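Local coordinates for protein DELTA1-pyrroline-2-carboxylate reductase (Thermococcus litoralis DSM 5473, PDB 6T3E) that probably catalyses the NAD(P)H-dependent reduction of Δ1-pyrroline-2-carboxylate to L-proline, and is seen here with NADH and L-proline bound, at residues N72-Y77 with G246-D251; V93-E98 with P105-S110. One frame throughout, in Å; residues are numbered along the deposited sequence.

Contact 1: residues N72-Y77 with G246-D251; sequences NGFILY and GWVGRD. With NAI (1,4-dihydronicotinamide adenine dinucleotide), chain F.
Trp247, a residue of both the proline and the NADH pockets, lines the active site with its indole resting against Phe74 and Leu76 of strand 73-77. The aromatic pair is edge-to-face: the far rim of the six-membered ring meets a face of the Phe74 ring, with the planes at 64° and the two ring centroids 5.1 Å apart. Trp247 CH2 makes the approach, lying 3.9 Å from Phe74 CD2 and set off toward the rim of the phenyl ring. Its neighbour CZ3 meets the Leu76 methyl CD1 at 4.1 Å. With CG anti to the backbone N (chi1 177°), the indole swings away from its own amide and out to the strand. The backbone of Trp247, meanwhile, grips the nicotinamide ribose: Trp247 N donates to NAI O3D at 3.0 Å in a nearly straight bond (167°), and NAI O2D donates to Trp247 O. One residue therefore holds both ribose hydroxyls with its main chain while its side chain lies about 4 Å (nearest atoms) from the bound proline. On a face of the indole sits the amide nitrogen of Gly249, 3.2 Å above the plane and over its centre, as the loop folds back on the ring. Phe74 also reaches along this loop, its CE1 4.2 Å from Val248 CG1. The polar end of the indole is satisfied away from the strand, where NE1 donates to the carbonyl O of Glu276. Strand 73-82 runs here between strands 58-68 and 87-95, and Ile65 and Leu95 from these two neighbours also pack on Trp247. The loop itself leaves strand 241-244 of the parallel sheet on its way to helix 257-262, so the contact sets it against a strand of the mixed sheet.

Contact 2: residues V93-E98 with P105-S110; sequences VSLYPE and PSVLAS. With NAI (1,4-dihydronicotinamide adenine dinucleotide), chain F.
Leu95 and Val107 cross obliquely on one face of a beta hairpin, with Leu95 CD1 3.9 Å from Val107 CG2, and both border the cofactor. Leu95 holds CG anti to its amide nitrogen (chi1 171°), which with chi2 near 58° brings CD2 to within 3.3 Å of the ribose oxygen NAI O2D. Val107 turns CG2 across to Leu95, with NAI O1N 4.0 Å from that methyl, while CG1 lies along the strand and meets Val93 CG2 at 3.6 Å. Val93 in turn lies beside the methyl of Ala109, so this face of the hairpin carries an apolar row whose Leu95 and Val107 meet the cofactor's ribose and phosphate and whose Val93 meets the bound proline. With an alanine here in place of Leu95, a gap would probably open between Val107, the nicotinamide ribose and Trp247, leaving the ribose less closely bounded on this side. Ser106, just before the strand, adds a polar grip: its OG donates to the phosphate oxygen NAI O1A at 2.7 Å. The backbone pairing is antiparallel, Ser94 and Leu108 being the hydrogen-bonded pair. Ser94 N reaches Leu108 O at 2.8 Å, Leu108 N returns to Ser94 O, and beyond the regular strand Tyr96 N bonds Ser106 O at 3.0 Å and 171°. Ser94 and Leu108 point to the opposite face, toward the second subunit: Ser94 OG is hydrogen-bonded to Gly119 O of that chain, and Tyr96 OH to its Pro116 O. The hairpin of strands 87-95 and 107-114 lies inside the mixed sheet, flanked by strands 73-82 and 121-126.

Along the chain the order is 72-77, 93-98, 105-110 and, much later, 246-251, so contact 2 is nested within the long loop that contact 1 closes. Their centres lie about 9 Å apart. Strands 73-82, 87-95 and 107-114 are successive neighbours in the mixed sheet; Leu76 N to Val93 O and Phe74 O to Leu95 N are probable hydrogen bonds that join the contacts directly. Contact 1 brings in a loop from the parallel sheet, consistent with a Rossmann-type NADH-binding fold, whereas contact 2 stays within the mixed sheet; both reach the second subunit. Both touch NADH and line the proline site, which places cofactor and substrate between the two sheets.

Contact 1: residues N72-Y77 with G246-D251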
loop_
_atom_site.group_PDB
_atom_site.type_symbol
_atom_site.label_atom_id
_atom_site.label_comp_id
_atom_site.label_asym_id
_atom_site.label_seq_id
_atom_site.Cartn_x
_atom_site.Cartn_y
_atom_site.Cartn_z
ATOM N N ASN B 72 -2.415 -18.858 -6.720
ATOM C CA ASN B 72 -3.301 -19.191 -5.610
ATOM C C ASN B 72 -2.933 -18.414 -4.340
ATOM O O ASN B 72 -2.672 -18.980 -3.274
ATOM C CB ASN B 72 -3.282 -20.703 -5.375
ATOM C CG ASN B 72 -4.273 -21.129 -4.345
ATOM O OD1 ASN B 72 -5.338 -20.524 -4.225
ATOM N ND2 ASN B 72 -3.950 -22.186 -3.598
ATOM N N GLY B 73 -2.963 -17.087 -4.459
ATOM C CA GLY B 73 -2.587 -16.252 -3.337
ATOM C C GLY B 73 -3.228 -14.881 -3.356
ATOM O O GLY B 73 -3.900 -14.477 -4.311
ATOM N N PHE B 74 -3.049 -14.187 -2.239
ATOM C CA PHE B 74 -3.474 -12.807 -2.086
ATOM C C PHE B 74 -2.331 -11.994 -1.498
ATOM O O PHE B 74 -1.516 -12.516 -0.732
ATOM C CB PHE B 74 -4.706 -12.689 -1.171
ATOM C CG PHE B 74 -5.854 -13.535 -1.587
ATOM C CD1 PHE B 74 -5.931 -14.858 -1.195
ATOM C CD2 PHE B 74 -6.870 -13.008 -2.365
ATOM C CE1 PHE B 74 -7.009 -15.651 -1.580
ATOM C CE2 PHE B 74 -7.947 -13.783 -2.748
ATOM C CZ PHE B 74 -8.021 -15.106 -2.350
ATOM N N ILE B 75 -2.277 -10.711 -1.848
ATOM C CA ILE B 75 -1.376 -9.769 -1.192
ATOM C C ILE B 75 -2.185 -8.549 -0.767
ATOM O O ILE B 75 -2.985 -8.017 -1.549
ATOM C CB ILE B 75 -0.178 -9.378 -2.077
ATOM C CG1 ILE B 75 0.704 -8.378 -1.333
ATOM C CG2 ILE B 75 -0.612 -8.845 -3.412
ATOM C CD1 ILE B 75 2.161 -8.507 -1.669
ATOM N N LEU B 76 -2.009 -8.137 0.490
ATOM C CA LEU B 76 -2.842 -7.113 1.107
ATOM C C LEU B 76 -1.983 -5.917 1.518
ATOM O O LEU B 76 -0.976 -6.074 2.215
ATOM C CB LEU B 76 -3.600 -7.711 2.302
ATOM C CG LEU B 76 -4.724 -8.727 2.002
ATOM C CD1 LEU B 76 -4.228 -10.184 1.767
ATOM C CD2 LEU B 76 -5.805 -8.708 3.075
ATOM N N TYR B 77 -2.415 -4.717 1.136
ATOM C CA TYR B 77 -1.699 -3.476 1.433
ATOM C C TYR B 77 -2.566 -2.645 2.373
ATOM O O TYR B 77 -3.636 -2.164 1.977
ATOM C CB TYR B 77 -1.361 -2.732 0.139
ATOM C CG TYR B 77 -0.664 -3.631 -0.858
ATOM C CD1 TYR B 77 0.722 -3.775 -0.844
ATOM C CD2 TYR B 77 -1.388 -4.373 -1.777
ATOM C CE1 TYR B 77 1.364 -4.621 -1.738
ATOM C CE2 TYR B 77 -0.755 -5.225 -2.675
ATOM C CZ TYR B 77 0.616 -5.338 -2.653
ATOM O OH TYR B 77 1.235 -6.177 -3.545
ATOM N N GLY B 246 -10.603 -16.305 10.409
ATOM C CA GLY B 246 -10.246 -16.848 9.117
ATOM C C GLY B 246 -10.723 -15.951 7.994
ATOM O O GLY B 246 -11.712 -15.223 8.123
ATOM N N TRP B 247 -9.966 -15.969 6.899
ATOM C CA TRP B 247 -10.315 -15.221 5.703
ATOM C C TRP B 247 -9.558 -15.824 4.529
ATOM O O TRP B 247 -8.334 -15.948 4.592
ATOM C CB TRP B 247 -9.968 -13.735 5.863
ATOM C CG TRP B 247 -10.254 -12.961 4.629
ATOM C CD1 TRP B 247 -11.431 -12.354 4.293
ATOM C CD2 TRP B 247 -9.358 -12.730 3.540
ATOM N NE1 TRP B 247 -11.320 -11.748 3.062
ATOM C CE2 TRP B 247 -10.056 -11.963 2.579
ATOM C CE3 TRP B 247 -8.033 -13.094 3.285
ATOM C CZ2 TRP B 247 -9.473 -11.551 1.382
ATOM C CZ3 TRP B 247 -7.458 -12.691 2.103
ATOM C CH2 TRP B 247 -8.180 -11.928 1.158
ATOM N N VAL B 248 -10.284 -16.220 3.476
ATOM C CA VAL B 248 -9.652 -16.643 2.224
ATOM C C VAL B 248 -10.408 -16.010 1.057
ATOM O O VAL B 248 -10.609 -16.640 0.014
ATOM C CB VAL B 248 -9.587 -18.179 2.069
ATOM C CG1 VAL B 248 -8.493 -18.583 1.070
ATOM C CG2 VAL B 248 -9.360 -18.882 3.406
ATOM N N GLY B 249 -10.822 -14.760 1.214
ATOM C CA GLY B 249 -11.535 -14.051 0.171
ATOM C C GLY B 249 -12.997 -13.837 0.526
ATOM O O GLY B 249 -13.489 -14.246 1.580
ATOM N N ARG B 250 -13.685 -13.154 -0.384
ATOM C CA ARG B 250 -15.104 -12.908 -0.192
ATOM C C ARG B 250 -15.981 -14.103 -0.559
ATOM O O ARG B 250 -17.183 -14.076 -0.273
ATOM C CB ARG B 250 -15.536 -11.711 -1.028
ATOM C CG ARG B 250 -14.576 -10.561 -1.031
ATOM C CD ARG B 250 -14.947 -9.584 -2.145
ATOM N NE ARG B 250 -16.357 -9.695 -2.534
ATOM C CZ ARG B 250 -17.350 -8.926 -2.082
ATOM N NH1 ARG B 250 -17.110 -7.956 -1.199
ATOM N NH2 ARG B 250 -18.594 -9.134 -2.519
ATOM N N ASP B 251 -15.432 -15.146 -1.181
ATOM C CA ASP B 251 -16.223 -16.331 -1.492
ATOM C C ASP B 251 -16.125 -17.408 -0.432
ATOM O O ASP B 251 -16.823 -18.422 -0.541
ATOM C CB ASP B 251 -15.797 -16.956 -2.818
ATOM C CG ASP B 251 -15.856 -15.986 -3.959
ATOM O OD1 ASP B 251 -15.035 -16.139 -4.889
ATOM O OD2 ASP B 251 -16.714 -15.073 -3.922
HETATM P PA NAI F . -2.102 -21.586 8.930
HETATM O O1A NAI F . -2.050 -22.238 7.573
HETATM O O2A NAI F . -0.715 -21.559 9.542
HETATM O O5B NAI F . -3.189 -22.304 9.935
HETATM C C5B NAI F . -4.438 -22.610 9.326
HETATM C C4B NAI F . -5.044 -23.904 10.026
HETATM O O4B NAI F . -6.258 -24.102 9.632
HETATM C C3B NAI F . -4.240 -25.147 9.579
HETATM O O3B NAI F . -3.727 -25.752 10.678
HETATM C C2B NAI F . -5.282 -26.017 8.847
HETATM O O2B NAI F . -4.948 -27.485 8.983
HETATM C C1B NAI F . -6.391 -25.708 9.459
HETATM N N9A NAI F . -7.557 -26.025 8.680
HETATM C C8A NAI F . -7.709 -25.649 7.407
HETATM N N7A NAI F . -8.887 -26.103 6.993
HETATM C C5A NAI F . -9.467 -26.759 8.013
HETATM C C6A NAI F . -10.678 -27.404 8.095
HETATM N N6A NAI F . -11.744 -27.613 7.135
HETATM N N1A NAI F . -11.044 -27.994 9.231
HETATM C C2A NAI F . -10.217 -27.939 10.304
HETATM N N3A NAI F . -9.024 -27.300 10.222
HETATM C C4A NAI F . -8.655 -26.712 9.056
HETATM O O3 NAI F . -2.657 -20.039 8.665
HETATM P PN NAI F . -2.941 -18.946 9.889
HETATM O O1N NAI F . -1.762 -17.994 9.841
HETATM O O2N NAI F . -3.090 -19.634 11.217
HETATM O O5D NAI F . -4.315 -18.142 9.568
HETATM C C5D NAI F . -5.499 -18.715 9.988
HETATM C C4D NAI F . -6.674 -17.907 9.375
HETATM O O4D NAI F . -6.741 -16.690 9.876
HETATM C C3D NAI F . -6.450 -17.728 7.866
HETATM O O3D NAI F . -7.657 -17.885 7.214
HETATM C C2D NAI F . -5.992 -16.270 7.709
HETATM O O2D NAI F . -6.317 -15.807 6.289
HETATM C C1D NAI F . -6.686 -15.659 8.634
HETATM N N1N NAI F . -6.001 -14.433 9.074
HETATM C C2N NAI F . -6.746 -13.217 9.343
HETATM C C3N NAI F . -6.123 -12.111 10.240
HETATM C C7N NAI F . -7.137 -11.225 11.014
HETATM O O7N NAI F . -8.278 -11.491 10.921
HETATM N N7N NAI F . -6.669 -10.089 11.840
HETATM C C4N NAI F . -4.738 -12.290 10.828
HETATM C C5N NAI F . -3.876 -13.305 10.067
HETATM C C6N NAI F . -4.561 -14.414 9.249
#

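Contact 2: residues V93-E98 with P105-S110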
loop_
_atom_site.group_PDB
_atom_site.type_symbol
_atom_site.label_atom_id
_atom_site.label_comp_id
_atom_site.label_asym_id
_atom_site.label_seq_id
_atom_site.Cartn_x
_atom_site.Cartn_y
_atom_site.Cartn_z
ATOM N N VAL B 93 1.098 -7.745 3.625
ATOM C CA VAL B 93 0.887 -9.107 4.094
ATOM C C VAL B 93 0.255 -9.937 2.982
ATOM O O VAL B 93 -0.625 -9.465 2.251
ATOM C CB VAL B 93 0.011 -9.144 5.362
ATOM C CG1 VAL B 93 -1.331 -8.501 5.100
ATOM C CG2 VAL B 93 -0.188 -10.573 5.814
ATOM N N SER B 94 0.663 -11.200 2.901
ATOM C CA SER B 94 0.225 -12.097 1.847
ATOM C C SER B 94 -0.339 -13.369 2.455
ATOM O O SER B 94 0.064 -13.796 3.544
ATOM C CB SER B 94 1.364 -12.444 0.890
ATOM O OG SER B 94 2.411 -13.085 1.590
ATOM N N LEU B 95 -1.302 -13.952 1.742
ATOM C CA LEU B 95 -1.969 -15.189 2.137
ATOM C C LEU B 95 -1.859 -16.192 0.996
ATOM O O LEU B 95 -2.470 -15.999 -0.059
ATOM C CB LEU B 95 -3.430 -14.917 2.475
ATOM C CG LEU B 95 -4.281 -16.156 2.704
ATOM C CD1 LEU B 95 -3.664 -16.957 3.819
ATOM C CD2 LEU B 95 -5.718 -15.785 3.045
ATOM N N TYR B 96 -1.075 -17.251 1.188
ATOM C CA TYR B 96 -0.987 -18.347 0.213
ATOM C C TYR B 96 -1.325 -19.646 0.926
ATOM O O TYR B 96 -0.435 -20.272 1.525
ATOM C CB TYR B 96 0.403 -18.422 -0.423
ATOM C CG TYR B 96 0.646 -17.358 -1.487
ATOM C CD1 TYR B 96 0.529 -15.992 -1.184
ATOM C CD2 TYR B 96 1.010 -17.712 -2.780
ATOM C CE1 TYR B 96 0.748 -15.023 -2.141
ATOM C CE2 TYR B 96 1.233 -16.747 -3.750
ATOM C CZ TYR B 96 1.094 -15.400 -3.426
ATOM O OH TYR B 96 1.327 -14.434 -4.392
ATOM N N PRO B 97 -2.574 -20.119 0.838
ATOM C CA PRO B 97 -3.001 -21.270 1.660
ATOM C C PRO B 97 -2.226 -22.556 1.413
ATOM O O PRO B 97 -2.234 -23.437 2.283
ATOM C CB PRO B 97 -4.476 -21.440 1.277
ATOM C CG PRO B 97 -4.880 -20.132 0.691
ATOM C CD PRO B 97 -3.669 -19.598 0.004
ATOM N N GLU B 98 -1.585 -22.703 0.257
ATOM C CA GLU B 98 -0.769 -23.871 -0.049
ATOM C C GLU B 98 0.701 -23.680 0.313
ATOM O O GLU B 98 1.524 -24.541 -0.014
ATOM C CB GLU B 98 -0.881 -24.224 -1.534
ATOM C CG GLU B 98 -2.267 -24.644 -1.967
ATOM C CD GLU B 98 -2.743 -25.893 -1.240
ATOM O OE1 GLU B 98 -2.178 -26.990 -1.491
ATOM O OE2 GLU B 98 -3.674 -25.775 -0.406
ATOM N N PRO B 105 5.141 -20.450 5.810
ATOM C CA PRO B 105 3.879 -20.118 6.479
ATOM C C PRO B 105 2.858 -19.580 5.491
ATOM O O PRO B 105 3.206 -19.036 4.437
ATOM C CB PRO B 105 4.286 -19.048 7.499
ATOM C CG PRO B 105 5.782 -19.162 7.624
ATOM C CD PRO B 105 6.256 -19.608 6.280
ATOM N N SER B 106 1.579 -19.763 5.825
ATOM C CA SER B 106 0.531 -19.241 4.948
ATOM C C SER B 106 0.592 -17.717 4.867
ATOM O O SER B 106 0.422 -17.128 3.791
ATOM C CB SER B 106 -0.845 -19.701 5.433
ATOM O OG SER B 106 -0.955 -21.122 5.380
ATOM N N VAL B 107 0.891 -17.065 5.981
ATOM C CA VAL B 107 0.824 -15.614 6.078
ATOM C C VAL B 107 2.235 -15.081 6.294
ATOM O O VAL B 107 2.934 -15.494 7.228
ATOM C CB VAL B 107 -0.137 -15.174 7.194
ATOM C CG1 VAL B 107 0.017 -13.710 7.492
ATOM C CG2 VAL B 107 -1.567 -15.477 6.775
ATOM N N LEU B 108 2.665 -14.204 5.391
ATOM C CA LEU B 108 3.954 -13.534 5.442
ATOM C C LEU B 108 3.715 -12.038 5.341
ATOM O O LEU B 108 2.893 -11.594 4.534
ATOM C CB LEU B 108 4.868 -14.020 4.290
ATOM C CG LEU B 108 5.195 -15.523 4.229
ATOM C CD1 LEU B 108 6.089 -15.873 3.049
ATOM C CD2 LEU B 108 5.866 -15.959 5.554
ATOM N N ALA B 109 4.400 -11.257 6.175
ATOM C CA ALA B 109 4.144 -9.825 6.222
ATOM C C ALA B 109 5.440 -9.041 6.412
ATOM O O ALA B 109 6.444 -9.548 6.924
ATOM C CB ALA B 109 3.150 -9.468 7.342
ATOM N N SER B 110 5.386 -7.772 6.002
ATOM C CA SER B 110 6.416 -6.779 6.263
ATOM C C SER B 110 5.721 -5.477 6.632
ATOM O O SER B 110 4.662 -5.161 6.080
ATOM C CB SER B 110 7.312 -6.545 5.045
ATOM O OG SER B 110 7.737 -7.756 4.461
HETATM P PA NAI F . -2.102 -21.586 8.930
HETATM O O1A NAI F . -2.050 -22.238 7.573
HETATM O O2A NAI F . -0.715 -21.559 9.542
HETATM O O5B NAI F . -3.189 -22.304 9.935
HETATM C C5B NAI F . -4.438 -22.610 9.326
HETATM C C4B NAI F . -5.044 -23.904 10.026
HETATM O O4B NAI F . -6.258 -24.102 9.632
HETATM C C3B NAI F . -4.240 -25.147 9.579
HETATM O O3B NAI F . -3.727 -25.752 10.678
HETATM C C2B NAI F . -5.282 -26.017 8.847
HETATM O O2B NAI F . -4.948 -27.485 8.983
HETATM C C1B NAI F . -6.391 -25.708 9.459
HETATM N N9A NAI F . -7.557 -26.025 8.680
HETATM C C8A NAI F . -7.709 -25.649 7.407
HETATM N N7A NAI F . -8.887 -26.103 6.993
HETATM C C5A NAI F . -9.467 -26.759 8.013
HETATM C C6A NAI F . -10.678 -27.404 8.095
HETATM N N6A NAI F . -11.744 -27.613 7.135
HETATM N N1A NAI F . -11.044 -27.994 9.231
HETATM C C2A NAI F . -10.217 -27.939 10.304
HETATM N N3A NAI F . -9.024 -27.300 10.222
HETATM C C4A NAI F . -8.655 -26.712 9.056
HETATM O O3 NAI F . -2.657 -20.039 8.665
HETATM P PN NAI F . -2.941 -18.946 9.889
HETATM O O1N NAI F . -1.762 -17.994 9.841
HETATM O O2N NAI F . -3.090 -19.634 11.217
HETATM O O5D NAI F . -4.315 -18.142 9.568
HETATM C C5D NAI F . -5.499 -18.715 9.988
HETATM C C4D NAI F . -6.674 -17.907 9.375
HETATM O O4D NAI F . -6.741 -16.690 9.876
HETATM C C3D NAI F . -6.450 -17.728 7.866
HETATM O O3D NAI F . -7.657 -17.885 7.214
HETATM C C2D NAI F . -5.992 -16.270 7.709
HETATM O O2D NAI F . -6.317 -15.807 6.289
HETATM C C1D NAI F . -6.686 -15.659 8.634
HETATM N N1N NAI F . -6.001 -14.433 9.074
HETATM C C2N NAI F . -6.746 -13.217 9.343
HETATM C C3N NAI F . -6.123 -12.111 10.240
HETATM C C7N NAI F . -7.137 -11.225 11.014
HETATM O O7N NAI F . -8.278 -11.491 10.921
HETATM N N7N NAI F . -6.669 -10.089 11.840
HETATM C C4N NAI F . -4.738 -12.290 10.828
HETATM C C5N NAI F . -3.876 -13.305 10.067
HETATM C C6N NAI F . -4.561 -14.414 9.249
#